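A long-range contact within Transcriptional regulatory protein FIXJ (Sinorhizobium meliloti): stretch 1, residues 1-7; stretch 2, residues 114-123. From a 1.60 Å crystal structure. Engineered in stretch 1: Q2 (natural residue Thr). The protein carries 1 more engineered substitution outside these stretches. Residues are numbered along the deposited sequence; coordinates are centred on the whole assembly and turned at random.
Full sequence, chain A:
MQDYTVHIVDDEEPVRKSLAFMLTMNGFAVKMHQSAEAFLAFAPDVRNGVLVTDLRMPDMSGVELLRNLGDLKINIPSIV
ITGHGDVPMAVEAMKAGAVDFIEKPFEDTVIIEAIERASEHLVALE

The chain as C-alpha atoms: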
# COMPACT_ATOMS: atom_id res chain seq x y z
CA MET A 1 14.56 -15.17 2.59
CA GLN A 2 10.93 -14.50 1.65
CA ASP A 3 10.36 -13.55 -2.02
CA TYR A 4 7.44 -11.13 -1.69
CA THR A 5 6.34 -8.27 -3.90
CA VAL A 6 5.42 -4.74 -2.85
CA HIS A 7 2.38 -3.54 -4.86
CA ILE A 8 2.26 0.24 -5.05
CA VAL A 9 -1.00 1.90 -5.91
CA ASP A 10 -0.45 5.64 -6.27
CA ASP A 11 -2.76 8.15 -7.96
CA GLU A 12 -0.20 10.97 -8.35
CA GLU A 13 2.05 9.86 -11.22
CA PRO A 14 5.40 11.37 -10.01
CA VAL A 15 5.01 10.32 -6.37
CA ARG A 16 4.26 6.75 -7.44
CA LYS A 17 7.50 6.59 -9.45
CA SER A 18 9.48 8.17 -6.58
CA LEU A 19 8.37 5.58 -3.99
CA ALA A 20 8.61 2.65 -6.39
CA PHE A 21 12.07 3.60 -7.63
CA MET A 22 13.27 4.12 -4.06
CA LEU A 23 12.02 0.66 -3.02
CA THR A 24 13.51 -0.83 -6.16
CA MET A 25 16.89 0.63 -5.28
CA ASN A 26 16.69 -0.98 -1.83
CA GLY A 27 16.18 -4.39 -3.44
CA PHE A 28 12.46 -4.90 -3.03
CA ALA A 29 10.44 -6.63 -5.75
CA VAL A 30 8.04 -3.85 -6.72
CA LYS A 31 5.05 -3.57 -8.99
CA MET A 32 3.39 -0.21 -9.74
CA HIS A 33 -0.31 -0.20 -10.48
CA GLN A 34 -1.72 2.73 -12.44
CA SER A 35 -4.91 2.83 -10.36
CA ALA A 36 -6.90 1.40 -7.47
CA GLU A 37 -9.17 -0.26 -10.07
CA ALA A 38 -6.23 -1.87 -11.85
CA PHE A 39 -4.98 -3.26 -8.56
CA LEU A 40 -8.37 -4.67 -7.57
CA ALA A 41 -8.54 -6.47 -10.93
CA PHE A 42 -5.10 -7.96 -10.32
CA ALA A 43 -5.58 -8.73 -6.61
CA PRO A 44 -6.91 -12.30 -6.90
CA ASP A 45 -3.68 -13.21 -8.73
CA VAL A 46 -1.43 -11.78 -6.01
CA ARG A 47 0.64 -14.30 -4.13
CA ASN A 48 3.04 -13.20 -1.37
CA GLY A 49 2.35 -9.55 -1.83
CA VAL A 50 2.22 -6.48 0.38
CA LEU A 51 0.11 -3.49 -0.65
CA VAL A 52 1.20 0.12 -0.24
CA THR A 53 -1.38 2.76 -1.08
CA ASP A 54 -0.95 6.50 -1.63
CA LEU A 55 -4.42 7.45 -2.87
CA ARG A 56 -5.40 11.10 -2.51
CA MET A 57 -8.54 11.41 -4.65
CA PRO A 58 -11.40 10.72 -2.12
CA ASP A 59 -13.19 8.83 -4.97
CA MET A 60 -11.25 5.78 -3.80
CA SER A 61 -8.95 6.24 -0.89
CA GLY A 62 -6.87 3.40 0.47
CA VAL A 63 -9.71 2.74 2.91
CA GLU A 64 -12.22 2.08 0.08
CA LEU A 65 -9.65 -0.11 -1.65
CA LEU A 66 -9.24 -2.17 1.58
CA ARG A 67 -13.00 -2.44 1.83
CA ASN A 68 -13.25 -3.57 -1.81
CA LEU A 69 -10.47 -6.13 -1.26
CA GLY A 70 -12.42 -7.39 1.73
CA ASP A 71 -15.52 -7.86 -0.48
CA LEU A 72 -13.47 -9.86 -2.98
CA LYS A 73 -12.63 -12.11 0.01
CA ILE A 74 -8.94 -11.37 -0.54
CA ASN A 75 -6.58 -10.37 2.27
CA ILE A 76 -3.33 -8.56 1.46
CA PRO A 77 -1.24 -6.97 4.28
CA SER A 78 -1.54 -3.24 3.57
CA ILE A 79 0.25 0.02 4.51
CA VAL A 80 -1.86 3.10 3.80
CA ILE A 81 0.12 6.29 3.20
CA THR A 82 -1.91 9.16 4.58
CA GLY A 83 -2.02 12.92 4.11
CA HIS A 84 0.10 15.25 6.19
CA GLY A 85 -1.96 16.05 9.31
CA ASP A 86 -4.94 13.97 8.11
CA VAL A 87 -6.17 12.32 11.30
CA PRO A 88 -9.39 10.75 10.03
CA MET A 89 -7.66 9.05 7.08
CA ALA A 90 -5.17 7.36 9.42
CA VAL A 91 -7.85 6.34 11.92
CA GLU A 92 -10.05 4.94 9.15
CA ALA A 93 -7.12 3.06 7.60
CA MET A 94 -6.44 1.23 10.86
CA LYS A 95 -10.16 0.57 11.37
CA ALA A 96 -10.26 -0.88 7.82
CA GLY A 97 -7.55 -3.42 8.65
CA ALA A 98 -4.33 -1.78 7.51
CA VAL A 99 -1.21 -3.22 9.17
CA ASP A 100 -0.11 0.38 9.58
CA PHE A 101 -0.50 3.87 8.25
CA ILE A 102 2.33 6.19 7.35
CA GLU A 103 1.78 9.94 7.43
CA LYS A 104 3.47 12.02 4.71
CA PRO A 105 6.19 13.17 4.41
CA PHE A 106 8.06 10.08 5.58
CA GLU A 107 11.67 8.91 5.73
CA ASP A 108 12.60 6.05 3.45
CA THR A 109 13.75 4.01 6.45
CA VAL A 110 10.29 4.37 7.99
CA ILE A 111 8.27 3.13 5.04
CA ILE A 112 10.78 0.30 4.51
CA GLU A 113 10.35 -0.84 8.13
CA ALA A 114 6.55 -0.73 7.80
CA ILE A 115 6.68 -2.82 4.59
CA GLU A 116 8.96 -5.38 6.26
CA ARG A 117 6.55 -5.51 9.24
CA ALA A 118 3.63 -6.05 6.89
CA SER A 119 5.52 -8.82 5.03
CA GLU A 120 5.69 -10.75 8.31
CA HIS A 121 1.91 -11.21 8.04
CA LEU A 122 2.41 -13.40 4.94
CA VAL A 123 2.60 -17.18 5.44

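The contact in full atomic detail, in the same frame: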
# COMPACT_ATOMS: atom_id res chain seq x y z
N MET A 1 15.12 -16.56 2.65
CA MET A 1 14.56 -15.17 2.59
C MET A 1 13.22 -15.25 1.88
O MET A 1 13.05 -16.06 0.98
CB MET A 1 15.52 -14.28 1.82
CG MET A 1 16.93 -14.27 2.42
SD MET A 1 18.12 -13.33 1.51
CE MET A 1 17.88 -11.73 2.31
N GLN A 2 12.25 -14.44 2.29
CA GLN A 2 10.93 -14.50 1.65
C GLN A 2 10.89 -13.66 0.38
O GLN A 2 11.25 -12.51 0.40
CB GLN A 2 9.83 -14.07 2.64
CG GLN A 2 8.47 -13.90 1.98
CD GLN A 2 7.31 -13.81 2.96
OE1 GLN A 2 6.32 -14.52 2.79
NE2 GLN A 2 7.40 -12.92 3.96
N ASP A 3 10.45 -14.26 -0.73
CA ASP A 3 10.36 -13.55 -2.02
C ASP A 3 8.98 -12.90 -2.16
O ASP A 3 8.12 -13.41 -2.90
CB ASP A 3 10.55 -14.54 -3.19
CG ASP A 3 10.53 -13.85 -4.55
OD1 ASP A 3 10.73 -12.62 -4.63
OD2 ASP A 3 10.26 -14.52 -5.57
N TYR A 4 8.76 -11.75 -1.54
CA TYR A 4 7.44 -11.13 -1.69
C TYR A 4 7.53 -9.89 -2.56
O TYR A 4 8.61 -9.39 -2.83
CB TYR A 4 6.87 -10.78 -0.32
CG TYR A 4 7.72 -9.76 0.44
CD1 TYR A 4 8.78 -10.16 1.27
CD2 TYR A 4 7.40 -8.39 0.39
CE1 TYR A 4 9.49 -9.23 2.04
CE2 TYR A 4 8.11 -7.46 1.14
CZ TYR A 4 9.15 -7.88 1.97
OH TYR A 4 9.79 -6.98 2.77
N THR A 5 6.38 -9.43 -3.04
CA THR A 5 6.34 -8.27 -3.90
C THR A 5 5.57 -7.14 -3.25
O THR A 5 4.58 -7.40 -2.56
CB THR A 5 5.62 -8.64 -5.23
OG1 THR A 5 6.38 -9.67 -5.87
CG2 THR A 5 5.54 -7.43 -6.18
N VAL A 6 6.10 -5.92 -3.38
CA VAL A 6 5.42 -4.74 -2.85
C VAL A 6 4.60 -4.17 -4.02
O VAL A 6 5.18 -3.75 -5.02
CB VAL A 6 6.41 -3.64 -2.37
CG1 VAL A 6 5.60 -2.47 -1.74
CG2 VAL A 6 7.38 -4.20 -1.35
N HIS A 7 3.29 -4.04 -3.82
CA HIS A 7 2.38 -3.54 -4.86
C HIS A 7 2.04 -2.13 -4.51
O HIS A 7 1.46 -1.93 -3.45
CB HIS A 7 1.12 -4.41 -4.89
CG HIS A 7 1.40 -5.79 -5.42
ND1 HIS A 7 1.41 -6.06 -6.77
CD2 HIS A 7 1.77 -6.93 -4.80
CE1 HIS A 7 1.79 -7.30 -6.97
NE2 HIS A 7 2.02 -7.86 -5.79
N ALA A 114 7.97 -0.39 7.81
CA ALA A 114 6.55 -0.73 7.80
C ALA A 114 6.27 -1.86 6.80
O ALA A 114 5.53 -2.79 7.11
CB ALA A 114 5.72 0.51 7.46
N ILE A 115 6.86 -1.78 5.60
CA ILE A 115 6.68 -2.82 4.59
C ILE A 115 7.23 -4.16 5.08
O ILE A 115 6.60 -5.20 4.91
CB ILE A 115 7.36 -2.42 3.23
CG1 ILE A 115 6.66 -1.19 2.63
CG2 ILE A 115 7.32 -3.64 2.28
CD1 ILE A 115 7.39 -0.54 1.43
N GLU A 116 8.40 -4.14 5.72
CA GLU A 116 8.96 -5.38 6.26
C GLU A 116 8.04 -5.96 7.36
O GLU A 116 7.78 -7.17 7.39
CB GLU A 116 10.38 -5.12 6.79
CG GLU A 116 11.33 -4.63 5.70
CD GLU A 116 12.71 -4.29 6.23
OE1 GLU A 116 13.67 -4.26 5.42
OE2 GLU A 116 12.85 -4.05 7.45
N ARG A 117 7.47 -5.09 8.18
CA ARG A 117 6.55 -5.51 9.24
C ARG A 117 5.32 -6.15 8.61
O ARG A 117 4.85 -7.19 9.07
CB ARG A 117 6.09 -4.31 10.06
CG ARG A 117 6.37 -4.38 11.56
CD ARG A 117 7.86 -4.24 11.89
NE ARG A 117 8.64 -5.38 11.42
CZ ARG A 117 9.83 -5.29 10.83
NH1 ARG A 117 10.38 -4.10 10.63
NH2 ARG A 117 10.46 -6.39 10.41
N ALA A 118 4.80 -5.52 7.56
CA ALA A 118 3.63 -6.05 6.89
C ALA A 118 3.93 -7.39 6.20
O ALA A 118 3.06 -8.26 6.17
CB ALA A 118 3.08 -5.05 5.86
N SER A 119 5.16 -7.58 5.73
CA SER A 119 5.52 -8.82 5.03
C SER A 119 5.53 -10.00 6.00
O SER A 119 5.42 -11.14 5.58
CB SER A 119 6.91 -8.69 4.38
OG SER A 119 7.93 -8.77 5.37
N GLU A 120 5.67 -9.71 7.29
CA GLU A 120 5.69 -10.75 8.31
C GLU A 120 4.30 -11.38 8.48
O GLU A 120 4.17 -12.48 9.01
CB GLU A 120 6.19 -10.17 9.63
CG GLU A 120 7.53 -10.73 10.11
CD GLU A 120 8.70 -10.38 9.20
OE1 GLU A 120 9.25 -9.27 9.36
OE2 GLU A 120 9.08 -11.23 8.36
N HIS A 121 3.28 -10.71 7.96
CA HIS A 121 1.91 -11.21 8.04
C HIS A 121 1.62 -12.22 6.94
O HIS A 121 0.52 -12.76 6.87
CB HIS A 121 0.90 -10.07 7.99
CG HIS A 121 0.84 -9.27 9.26
ND1 HIS A 121 1.62 -8.16 9.49
CD2 HIS A 121 0.06 -9.41 10.36
CE1 HIS A 121 1.33 -7.65 10.67
NE2 HIS A 121 0.39 -8.39 11.22
N LEU A 122 2.57 -12.41 6.02
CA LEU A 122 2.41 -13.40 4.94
C LEU A 122 2.86 -14.77 5.47
O LEU A 122 3.79 -14.86 6.29
CB LEU A 122 3.29 -13.04 3.74
CG LEU A 122 3.03 -11.66 3.13
CD1 LEU A 122 4.10 -11.30 2.11
CD2 LEU A 122 1.66 -11.66 2.47
N VAL A 123 2.22 -15.84 5.00
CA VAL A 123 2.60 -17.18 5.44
C VAL A 123 3.85 -17.69 4.71
O VAL A 123 3.96 -17.46 3.49
CB VAL A 123 1.44 -18.19 5.29
CG1 VAL A 123 0.36 -17.91 6.34
CG2 VAL A 123 0.85 -18.12 3.88
O HOH W 1 9.62 -11.38 5.05

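The N-terminal segment enters its strand at T5 and runs past a helix from the far end of the chain; the touching residues are at least 109 positions apart in sequence. The CA atoms of Y4 and S119 lie 7.4 Å apart and those of V6 and I115 7.8 Å apart, so a step of two along the extended segment matches a step of four, about one turn, along the helix. The pairing runs in opposite sense: higher numbers in stretch 1 meet lower numbers in stretch 2. Alternation in the extended chain places Q2, Y4 and V6 in contact, while D3 and T5 make none. The contact buries 340 Å², both sides summed.

Y4 is the centre of the packing. Its chi1 of 62° (p) and chi2 of -88° carry the ring beside the helix, where one face receives S119. The CB atom of S119 sits 3.5 Å from the centroid of the Y4 ring and 17° off the ring normal, a CH-pi contact over the face; its closest ring atom is Y4 CZ, at 3.4 Å from S119 CB. The contact is made by CB, with OG a little farther from the ring. With chi1 at 75° (p), S119 OG donates to the backbone O of E116, 2.6 Å away, three residues back, and still accepts a bond from a water.

Around the same ring, I115 CG2 approaches the edge, near the ring plane, 4.1 Å from Y4 CE2. I115 (m, t) uses this methyl again against V6, whose CG2 lies 3.7 Å from I115 CG2. V6 has chi1 t and a CA-to-CB bond pointing sideways to the helix, yet CG2 still reaches the isoleucine, so a single methyl bridges the tyrosine and the valine. On the other side of S119 in sequence, L122 (m, t) places CD1 3.7 Å from Y4 CB, an apolar contact oblique to the ring.

L122 closes a type I turn that begins at S119, with L122 N donating to S119 O at 3.2 Å. That carbonyl also accepts the one direct hydrogen bond between the stretches: Q2 NE2 to S119 O, 3.1 Å, with an N-H...O angle of 139°. Q2 is an engineered residue, Thr in the natural protein. Its chi1 and chi2 are both t (171° and 166°), an extended conformation that spans the gap to the turn, and its OE1 lies 3.5 Å from L122 CB. A water extends the polar link: it accepts from Q2 NE2 at 2.9 Å and donates to S119 OG at 3.1 Å, with a weak bond to E120 OE2 at 3.4 Å.

At the margin of the contact, R117 and E120 both have chi1 between wells (-123° and -114°) with chi2 p, and their ends meet in a salt bridge, R117 NH2 to E120 OE1 at 3.3 Å.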